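Local coordinates for protein-glutamine gamma-glutamyltransferase (Pseudomonas aeruginosa PAO1, PDB 6G49) that shows transglutaminase activity in vitro, joining protein glutamine and lysine side chains through its periplasmic part, and is critical for the viability of the bacterium, at residues R211-F217 / F234-R239; V34-E39 / P115-W120. All blocks are in the same frame, centred on the assembly; numbering follows the deposited sequence.

Contact 1 of 2, residues R211-F217 / F234-R239; sequences RFNHEPF and FLFDTR
A single carboxylate oxygen, OE1 of E215, gathers three donors: NE of R239 at 2.7 Å, NH2 of R239 in a weaker, bent bond, and water 1. NE approaches on the anti side, 20° out of the carboxylate plane, while OE1 lies nearly in the guanidinium plane. R239 arrives with its chain extended from CG to NE (chi2 -171°, chi3 170°). Water 1 accepts from R211 NH2 and donates both to OE1 of E215 and to the carbonyl O of L235, so it ties the two helix ends together. E215 OE2 sits over the face of the R211 guanidinium, 3.4 Å from NH2, a charge contact to which no N-H points; the carboxylate thus probably offsets the two neighbouring arginines. Beside this network, the F217 ring lies between CB of R239 (CH-pi, 3.9 Å from the ring centroid) and CD1 of F212 on the opposite face. The F217 and F234 rings meet obliquely. F212 and F234 both pack edge-to-face with Y246. This salt-bridge network and aromatic cluster join the ends of helices 201-214 and 230-238 beside helix 243-256, headed by the putative nucleophile C243, as in the papain-like fold of transglutaminases.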
loop_
_atom_site.group_PDB
_atom_site.type_symbol
_atom_site.label_atom_id
_atom_site.label_comp_id
_atom_site.label_asym_id
_atom_site.label_seq_id
_atom_site.Cartn_x
_atom_site.Cartn_y
_atom_site.Cartn_z
ATOM N N ARG A 211 -15.643 2.969 -10.664
ATOM C CA ARG A 211 -16.156 1.638 -10.968
ATOM C C ARG A 211 -16.326 0.837 -9.668
ATOM O O ARG A 211 -17.292 0.082 -9.460
ATOM C CB ARG A 211 -15.272 0.862 -11.951
ATOM C CG ARG A 211 -15.285 1.421 -13.358
ATOM C CD ARG A 211 -14.334 0.582 -14.181
ATOM N NE ARG A 211 -14.748 -0.810 -14.299
ATOM C CZ ARG A 211 -15.534 -1.256 -15.277
ATOM N NH1 ARG A 211 -15.984 -0.414 -16.197
ATOM N NH2 ARG A 211 -15.875 -2.521 -15.309
ATOM N N PHE A 212 -15.366 0.964 -8.754
ATOM C CA PHE A 212 -15.480 0.260 -7.527
ATOM C C PHE A 212 -16.636 0.835 -6.684
ATOM O O PHE A 212 -17.271 0.126 -5.927
ATOM C CB PHE A 212 -14.167 0.322 -6.729
ATOM C CG PHE A 212 -13.005 -0.428 -7.340
ATOM C CD1 PHE A 212 -13.067 -1.787 -7.577
ATOM C CD2 PHE A 212 -11.847 0.251 -7.698
ATOM C CE1 PHE A 212 -12.004 -2.481 -8.119
ATOM C CE2 PHE A 212 -10.774 -0.444 -8.227
ATOM C CZ PHE A 212 -10.852 -1.804 -8.442
ATOM N N ASN A 213 -16.813 2.143 -6.773
ATOM C CA ASN A 213 -17.825 2.808 -5.964
ATOM C C ASN A 213 -19.237 2.413 -6.438
ATOM O O ASN A 213 -20.091 2.106 -5.621
ATOM C CB ASN A 213 -17.638 4.311 -5.997
ATOM C CG ASN A 213 -18.537 5.020 -4.995
ATOM O OD1 ASN A 213 -18.581 4.650 -3.816
ATOM N ND2 ASN A 213 -19.157 6.084 -5.450
ATOM N N HIS A 214 -19.474 2.352 -7.736
ATOM C CA HIS A 214 -20.854 2.146 -8.274
ATOM C C HIS A 214 -21.261 0.680 -8.476
ATOM O O HIS A 214 -22.466 0.386 -8.524
ATOM C CB HIS A 214 -20.952 2.902 -9.584
ATOM C CG HIS A 214 -20.901 4.376 -9.366
ATOM N ND1 HIS A 214 -20.428 5.243 -10.319
ATOM C CD2 HIS A 214 -21.267 5.141 -8.319
ATOM C CE1 HIS A 214 -20.502 6.474 -9.862
ATOM N NE2 HIS A 214 -20.981 6.442 -8.635
ATOM N N GLU A 215 -20.308 -0.231 -8.702
ATOM C CA GLU A 215 -20.599 -1.610 -8.975
ATOM C C GLU A 215 -20.707 -2.332 -7.654
ATOM O O GLU A 215 -20.219 -1.814 -6.650
ATOM C CB GLU A 215 -19.573 -2.216 -9.923
ATOM C CG GLU A 215 -19.558 -1.520 -11.255
ATOM C CD GLU A 215 -18.421 -1.992 -12.135
ATOM O OE1 GLU A 215 -17.950 -3.143 -11.916
ATOM O OE2 GLU A 215 -17.998 -1.220 -13.021
ATOM N N PRO A 216 -21.386 -3.498 -7.636
ATOM C CA PRO A 216 -21.684 -4.193 -6.389
ATOM C C PRO A 216 -20.505 -5.029 -5.857
ATOM O O PRO A 216 -20.612 -6.232 -5.615
ATOM C CB PRO A 216 -22.906 -5.039 -6.780
ATOM C CG PRO A 216 -22.651 -5.370 -8.229
ATOM C CD PRO A 216 -22.028 -4.124 -8.804
ATOM N N PHE A 217 -19.411 -4.311 -5.570
ATOM C CA PHE A 217 -18.221 -4.940 -4.983
ATOM C C PHE A 217 -18.465 -5.199 -3.501
ATOM O O PHE A 217 -19.061 -4.399 -2.757
ATOM C CB PHE A 217 -17.016 -4.010 -5.209
ATOM C CG PHE A 217 -16.412 -4.118 -6.583
ATOM C CD1 PHE A 217 -15.435 -5.087 -6.845
ATOM C CD2 PHE A 217 -16.773 -3.261 -7.600
ATOM C CE1 PHE A 217 -14.881 -5.215 -8.105
ATOM C CE2 PHE A 217 -16.243 -3.399 -8.863
ATOM C CZ PHE A 217 -15.287 -4.387 -9.116
ATOM N N PHE A 234 -12.008 -11.268 -10.680
ATOM C CA PHE A 234 -12.360 -10.348 -9.617
ATOM C C PHE A 234 -13.112 -9.140 -10.152
ATOM O O PHE A 234 -14.157 -8.781 -9.625
ATOM C CB PHE A 234 -11.121 -9.946 -8.805
ATOM C CG PHE A 234 -11.373 -8.757 -7.923
ATOM C CD1 PHE A 234 -12.146 -8.875 -6.757
ATOM C CD2 PHE A 234 -10.801 -7.528 -8.195
ATOM C CE1 PHE A 234 -12.381 -7.767 -5.955
ATOM C CE2 PHE A 234 -11.024 -6.418 -7.394
ATOM C CZ PHE A 234 -11.795 -6.541 -6.240
ATOM N N LEU A 235 -12.611 -8.439 -11.177
ATOM C CA LEU A 235 -13.249 -7.173 -11.589
ATOM C C LEU A 235 -14.642 -7.370 -12.234
ATOM O O LEU A 235 -15.409 -6.454 -12.200
ATOM C CB LEU A 235 -12.368 -6.453 -12.614
ATOM C CG LEU A 235 -11.127 -5.803 -12.041
ATOM C CD1 LEU A 235 -10.254 -5.235 -13.166
ATOM C CD2 LEU A 235 -11.521 -4.713 -11.048
ATOM N N PHE A 236 -14.814 -8.482 -12.945
ATOM C CA PHE A 236 -15.981 -8.607 -13.884
ATOM C C PHE A 236 -16.911 -9.765 -13.490
ATOM O O PHE A 236 -18.019 -9.816 -14.005
ATOM C CB PHE A 236 -15.507 -8.766 -15.328
ATOM C CG PHE A 236 -14.541 -7.697 -15.749
ATOM C CD1 PHE A 236 -14.938 -6.378 -15.811
ATOM C CD2 PHE A 236 -13.247 -8.031 -16.106
ATOM C CE1 PHE A 236 -14.042 -5.391 -16.190
ATOM C CE2 PHE A 236 -12.351 -7.041 -16.475
ATOM C CZ PHE A 236 -12.743 -5.727 -16.494
ATOM N N ASP A 237 -16.457 -10.708 -12.667
ATOM C CA ASP A 237 -17.246 -11.922 -12.304
ATOM C C ASP A 237 -17.626 -11.891 -10.824
ATOM O O ASP A 237 -18.796 -11.665 -10.485
ATOM C CB ASP A 237 -16.553 -13.210 -12.745
ATOM C CG ASP A 237 -16.234 -13.276 -14.233
ATOM O OD1 ASP A 237 -16.793 -12.448 -14.999
ATOM O OD2 ASP A 237 -15.390 -14.151 -14.619
ATOM N N THR A 238 -16.664 -12.057 -9.911
ATOM C CA THR A 238 -16.959 -12.209 -8.493
ATOM C C THR A 238 -17.252 -10.840 -7.861
ATOM O O THR A 238 -18.048 -10.750 -6.912
ATOM C CB THR A 238 -15.870 -12.975 -7.740
ATOM O OG1 THR A 238 -14.707 -12.124 -7.639
ATOM C CG2 THR A 238 -15.531 -14.306 -8.364
ATOM N N ARG A 239 -16.502 -9.787 -8.255
ATOM C CA ARG A 239 -16.523 -8.488 -7.581
ATOM C C ARG A 239 -16.479 -8.630 -6.076
ATOM O O ARG A 239 -17.115 -7.866 -5.342
ATOM C CB ARG A 239 -17.694 -7.633 -8.045
ATOM C CG ARG A 239 -17.642 -7.278 -9.506
ATOM C CD ARG A 239 -18.702 -6.260 -9.851
ATOM N NE ARG A 239 -18.602 -5.666 -11.168
ATOM C CZ ARG A 239 -18.971 -6.275 -12.287
ATOM N NH1 ARG A 239 -19.387 -7.523 -12.233
ATOM N NH2 ARG A 239 -18.845 -5.664 -13.456
HETATM O O HOH W 1 -15.367 -3.763 -12.810
HETATM O O HOH W 2 -20.031 -8.868 -5.188
#

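Contact 2 of 2, residues V34-E39 / P115-W120; sequences VTGLSE and PSSQPW
With CG beside its backbone N (chi1 -58°), the Q118 chain bends at chi2 (-72°), laying CG 3.5 Å from the carbonyl O of L37 and bringing its amide near E39, whose own chain folds at chi2 (-70°). The Q118 and E39 side chains cross at about a right angle, and waters bridge them: water 5 accepts from Q118 NE2 and donates to E39 OE1 at 2.6 Å, while water 6 donates to E39 OE1 and Q118 OE1. L37 O receives two more waters. Water 3, 2.7 Å away from L37 O, links it to S116 O, and water 4 connects it to Q118 NE2. In one of its two conformers, W120 turns its indole edge to the backbone, with CH2 3.4 Å from E39 N and CZ3 3.5 Å from L37 O. At the chain's first modelled residue, the poorly ordered V34, CG1 reaches P115 O and CG2 lies beside OG of S117, a hydroxyl hydrogen-bonded to E149. The S116 hydroxyl accepts from the backbone N of Q118 in an ST turn. L37 itself packs on I46 and L49 of helix 45-50. Water thus carries the polar links between the segments, and the loops probably depend on ordered solvent for their fit.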
loop_
_atom_site.group_PDB
_atom_site.type_symbol
_atom_site.label_atom_id
_atom_site.label_comp_id
_atom_site.label_asym_id
_atom_site.label_seq_id
_atom_site.Cartn_x
_atom_site.Cartn_y
_atom_site.Cartn_z
ATOM N N VAL A 34 6.590 -16.772 12.674
ATOM C CA VAL A 34 6.310 -15.331 12.983
ATOM C C VAL A 34 5.349 -14.811 11.899
ATOM O O VAL A 34 5.753 -14.532 10.762
ATOM C CB VAL A 34 7.628 -14.525 13.097
ATOM C CG1 VAL A 34 7.427 -13.021 13.212
ATOM C CG2 VAL A 34 8.488 -15.018 14.256
ATOM N N THR A 35 4.059 -14.750 12.252
ATOM C CA THR A 35 2.992 -14.164 11.424
ATOM C C THR A 35 3.339 -12.710 11.064
ATOM O O THR A 35 3.912 -11.967 11.880
ATOM C CB THR A 35 1.664 -14.157 12.190
ATOM O OG1 THR A 35 1.292 -15.511 12.436
ATOM C CG2 THR A 35 0.540 -13.456 11.460
ATOM N N GLY A 36 3.050 -12.306 9.829
ATOM C CA GLY A 36 3.371 -10.927 9.425
ATOM C C GLY A 36 3.388 -10.819 7.920
ATOM O O GLY A 36 3.095 -11.817 7.186
ATOM N N LEU A 37 3.624 -9.601 7.424
ATOM C CA LEU A 37 3.735 -9.360 6.026
ATOM C C LEU A 37 4.998 -10.013 5.495
ATOM O O LEU A 37 6.021 -9.941 6.141
ATOM C CB LEU A 37 3.864 -7.864 5.722
ATOM C CG LEU A 37 2.607 -7.039 5.933
ATOM C CD1 LEU A 37 2.979 -5.558 5.858
ATOM C CD2 LEU A 37 1.580 -7.393 4.874
ATOM N N SER A 38 4.931 -10.492 4.261
ATOM C CA SER A 38 6.127 -10.965 3.594
ATOM C C SER A 38 6.316 -10.201 2.289
ATOM O O SER A 38 5.588 -9.232 2.034
ATOM C CB SER A 38 6.009 -12.435 3.367
ATOM O OG SER A 38 5.106 -12.661 2.370
ATOM N N GLU A 39 7.335 -10.607 1.521
ATOM C CA GLU A 39 7.810 -9.843 0.389
ATOM C C GLU A 39 6.890 -9.998 -0.819
ATOM O O GLU A 39 7.052 -9.259 -1.816
ATOM C CB GLU A 39 9.235 -10.209 -0.015
ATOM C CG GLU A 39 9.355 -11.589 -0.589
ATOM C CD GLU A 39 9.162 -12.765 0.338
ATOM O OE1 GLU A 39 9.348 -12.608 1.580
ATOM O OE2 GLU A 39 8.898 -13.872 -0.200
ATOM N N PRO A 115 8.790 -8.537 16.789
ATOM C CA PRO A 115 9.560 -9.229 15.754
ATOM C C PRO A 115 8.685 -9.577 14.539
ATOM O O PRO A 115 7.552 -10.028 14.705
ATOM C CB PRO A 115 9.995 -10.527 16.463
ATOM C CG PRO A 115 10.003 -10.158 17.905
ATOM C CD PRO A 115 8.837 -9.211 18.089
ATOM N N SER A 116 9.222 -9.231 13.359
ATOM C CA SER A 116 8.562 -9.500 12.059
ATOM C C SER A 116 9.280 -10.599 11.241
ATOM O O SER A 116 8.707 -11.101 10.279
ATOM C CB SER A 116 8.498 -8.249 11.247
ATOM O OG SER A 116 9.792 -7.832 10.929
ATOM N N SER A 117 10.527 -10.885 11.586
ATOM C CA SER A 117 11.441 -11.675 10.781
ATOM C C SER A 117 11.570 -11.117 9.363
ATOM O O SER A 117 11.874 -11.859 8.427
ATOM C CB SER A 117 11.014 -13.136 10.780
ATOM O OG SER A 117 11.115 -13.678 12.072
ATOM N N GLN A 118 11.370 -9.806 9.188
ATOM C CA GLN A 118 11.532 -9.121 7.946
ATOM C C GLN A 118 12.293 -7.821 8.165
ATOM O O GLN A 118 12.288 -7.246 9.268
ATOM C CB GLN A 118 10.197 -8.864 7.225
ATOM C CG GLN A 118 9.383 -10.101 6.904
ATOM C CD GLN A 118 9.998 -10.916 5.785
ATOM O OE1 GLN A 118 11.032 -10.575 5.215
ATOM N NE2 GLN A 118 9.269 -11.959 5.399
ATOM N N PRO A 119 13.000 -7.295 7.161
ATOM C CA PRO A 119 13.806 -6.091 7.342
ATOM C C PRO A 119 13.166 -4.739 7.028
ATOM O O PRO A 119 13.794 -3.929 6.396
ATOM C CB PRO A 119 14.941 -6.364 6.341
ATOM C CG PRO A 119 14.283 -7.026 5.161
ATOM C CD PRO A 119 13.202 -7.877 5.805
ATOM N N TRP A 120 11.868 -4.561 7.317
ATOM C CA TRP A 120 11.092 -3.376 7.004
ATOM C C TRP A 120 10.650 -2.726 8.309
ATOM O O TRP A 120 10.127 -3.461 9.175
ATOM C CB TRP A 120 9.861 -3.722 6.139
ATOM C CG TRP A 120 10.272 -4.622 5.010
ATOM C CD1 TRP A 120 11.335 -4.429 4.174
ATOM C CD2 TRP A 120 9.652 -5.857 4.598
ATOM N NE1 TRP A 120 11.425 -5.469 3.284
ATOM C CE2 TRP A 120 10.420 -6.367 3.522
ATOM C CE3 TRP A 120 8.533 -6.586 5.016
ATOM C CZ2 TRP A 120 10.113 -7.568 2.883
ATOM C CZ3 TRP A 120 8.252 -7.801 4.419
ATOM C CH2 TRP A 120 9.033 -8.287 3.360
HETATM O O HOH W 3 6.380 -10.627 8.711
HETATM O O HOH W 4 6.887 -12.898 6.964
HETATM O O HOH W 5 9.384 -14.295 3.612
HETATM O O HOH W 6 11.933 -11.458 2.902
#

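Overall arrangement
Contact 1 lies in the transglutaminase-like region, contact 2 in the N-terminal part; their centres are 31 Å apart and their nearest atoms about 17 Å. They share no helix or strand, and the chain completes contact 2 before contact 1 begins. Both are partly buried: F212, F234 and L235 in contact 1, L37 and W120 in contact 2 are the buried residues. Contact 1 joins two helix ends by direct salt bridges beside an aromatic cluster, whereas contact 2 joins two loops through waters and van der Waals contact. Side chains of F212 and F234 lie about 9 Å from those of D303 and C243, respectively, and that of L37 about 8 Å from H287 and C243, all probably catalytic.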